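Malic enzyme (Entamoeba histolytica, PDB 3NV9) catalyses the oxidative decarboxylation of malate to pyruvate with a nicotinamide cofactor and, as a deeply entangled dimer, activates metronidazole. Local coordinates at the interface of chains A and B. Sequence-based numbering; all coordinates share one arbitrary frame. Chains: chain A/B, Malic enzyme.

The interface of chains A and B. Residues chain A 36-37, 41; chain B 71-72, 75, 86.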
ATOM      1  N   ALA A  36      -2.537   9.940  21.436  1.00 20.41           N
ATOM      2  CA  ALA A  36      -2.660   9.022  20.291  1.00 20.94           C
ATOM      3  C   ALA A  36      -4.090   8.996  19.715  1.00 21.61           C
ATOM      4  O   ALA A  36      -4.298   9.137  18.487  1.00 21.42           O
ATOM      5  CB  ALA A  36      -2.237   7.681  20.650  1.00 18.08           C
ATOM      6  N   GLU A  37      -5.078   8.823  20.593  1.00 21.82           N
ATOM      7  CA  GLU A  37      -6.476   8.806  20.151  1.00 22.82           C
ATOM      8  C   GLU A  37      -6.884  10.059  19.350  1.00 22.70           C
ATOM      9  O   GLU A  37      -7.481   9.962  18.290  1.00 23.50           O
ATOM     10  CB  GLU A  37      -7.396   8.658  21.375  1.00 22.50           C
ATOM     11  CG  GLU A  37      -8.868   8.658  21.048  1.00 23.33           C
ATOM     12  CD  GLU A  37      -9.708   8.133  22.233  1.00 27.36           C
ATOM     13  OE1 GLU A  37      -9.427   7.021  22.709  1.00 31.71           O
ATOM     14  OE2 GLU A  37     -10.627   8.833  22.722  1.00 29.97           O
ATOM     15  N   LYS A  41      -7.305  10.343  15.028  1.00 21.44           N
ATOM     16  CA  LYS A  41      -8.597  10.770  14.504  1.00 21.89           C
ATOM     17  C   LYS A  41      -8.468  12.123  13.769  1.00 21.64           C
ATOM     18  O   LYS A  41      -8.980  12.280  12.659  1.00 21.95           O
ATOM     19  CB  LYS A  41      -9.639  10.833  15.632  1.00 22.74           C
ATOM     20  CG  LYS A  41     -10.982  11.349  15.182  1.00 27.20           C
ATOM     21  CD  LYS A  41     -12.143  10.775  16.022  1.00 33.79           C
ATOM     22  CE  LYS A  41     -13.527  11.260  15.442  1.00 37.94           C
ATOM     23  NZ  LYS A  41     -14.695  10.492  16.051  1.00 43.10           N
TER
ATOM     24  N   ARG B  71      -3.413   2.660  22.679  1.00 20.16           N
ATOM     25  CA  ARG B  71      -4.824   3.033  22.765  1.00 20.24           C
ATOM     26  C   ARG B  71      -5.495   2.805  21.396  1.00 21.07           C
ATOM     27  O   ARG B  71      -6.667   2.429  21.331  1.00 20.52           O
ATOM     28  CB  ARG B  71      -4.988   4.505  23.196  1.00 19.59           C
ATOM     29  CG  ARG B  71      -6.400   5.064  23.053  1.00 19.94           C
ATOM     30  CD  ARG B  71      -7.354   4.570  24.204  1.00 18.80           C
ATOM     31  NE  ARG B  71      -6.899   4.980  25.557  1.00 24.33           N
ATOM     32  CZ  ARG B  71      -7.070   6.199  26.098  1.00 27.47           C
ATOM     33  NH1 ARG B  71      -7.699   7.170  25.426  1.00 25.71           N
ATOM     34  NH2 ARG B  71      -6.635   6.450  27.330  1.00 28.92           N
ATOM     35  N   ILE B  72      -4.756   3.022  20.299  1.00 20.60           N
ATOM     36  CA  ILE B  72      -5.350   2.763  19.001  1.00 20.04           C
ATOM     37  C   ILE B  72      -5.683   1.285  18.810  1.00 20.78           C
ATOM     38  O   ILE B  72      -6.770   0.975  18.295  1.00 20.46           O
ATOM     39  CB  ILE B  72      -4.496   3.292  17.792  1.00 20.05           C
ATOM     40  CG1 ILE B  72      -4.115   4.794  17.989  1.00 21.19           C
ATOM     41  CG2 ILE B  72      -5.228   3.055  16.446  1.00 17.21           C
ATOM     42  CD1 ILE B  72      -5.355   5.828  18.025  1.00 16.17           C
ATOM     43  N   ASN B  75      -8.670   0.437  21.145  1.00 23.18           N
ATOM     44  CA  ASN B  75      -9.839   1.070  20.568  1.00 22.47           C
ATOM     45  C   ASN B  75     -10.319   0.281  19.351  1.00 22.86           C
ATOM     46  O   ASN B  75     -11.526   0.111  19.177  1.00 22.36           O
ATOM     47  CB  ASN B  75      -9.534   2.495  20.103  1.00 23.19           C
ATOM     48  CG  ASN B  75      -9.500   3.482  21.229  1.00 25.62           C
ATOM     49  OD1 ASN B  75      -9.169   4.643  21.016  1.00 31.19           O
ATOM     50  ND2 ASN B  75      -9.857   3.045  22.436  1.00 23.08           N
ATOM     51  N   TYR B  86      -9.056   6.005  12.681  1.00 19.92           N
ATOM     52  CA  TYR B  86      -7.803   5.999  13.420  1.00 19.39           C
ATOM     53  C   TYR B  86      -6.625   5.599  12.530  1.00 19.06           C
ATOM     54  O   TYR B  86      -5.461   5.698  12.962  1.00 19.11           O
ATOM     55  CB  TYR B  86      -7.855   5.052  14.650  1.00 19.87           C
ATOM     56  CG  TYR B  86      -8.665   5.559  15.853  1.00 20.04           C
ATOM     57  CD1 TYR B  86      -8.578   6.914  16.279  1.00 16.98           C
ATOM     58  CD2 TYR B  86      -9.538   4.679  16.565  1.00 17.75           C
ATOM     59  CE1 TYR B  86      -9.341   7.386  17.390  1.00 18.91           C
ATOM     60  CE2 TYR B  86     -10.341   5.157  17.646  1.00 18.75           C
ATOM     61  CZ  TYR B  86     -10.209   6.505  18.066  1.00 18.17           C
ATOM     62  OH  TYR B  86     -10.928   6.984  19.128  1.00 20.30           O
TER
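B:Ile72 sends its CD1 methyl tip-first against the backbone of A:Ala36 and A:Glu37, 3.8 Å from A:Glu37 CA, where helix 21-43 of one malic enzyme subunit meets helices 69-78 and 83-86 of the other in the entangled dimer. The same methyl lies 3.5 Å from the carbonyl O of A:Ala36, a van der Waals contact. B:Tyr86 flanks the next stretch of the chain A helix. Its CE1 is 3.9 Å from A:Lys41 CB, so that lysine contributes the base of its side chain, while the extended remainder carries NZ away from the ring. Farther along the ring, B:Tyr86 OH packs 3.3 Å from A:Glu37 CG, beside the aliphatic stem of the glutamate; carboxylate and ring planes are turned 40° apart. A:Glu37 has CG anti to its backbone N (chi1 179°) and continues extended, which carries the carboxylate out alongside the tyrosine hydroxyl, to the polar rim. There OE1 forms a salt bridge and hydrogen bond with B:Arg71 NH1 at 3.2 Å. The bond is fairly straight, 160° at the hydrogen, and lies nearly in the guanidinium plane, but reaches OE1 from above the carboxylate plane. Bends at chi2 and chi3 turn the B:Arg71 guanidinium edge, through NH1, towards this oxygen, with CD and CG also beside it. B:Asn75 OD1 is modelled 2.9 Å from A:Glu37 OE1, a doubtful clash of two acceptors; a flipped amide might present ND2 instead, which the structure alone does not show.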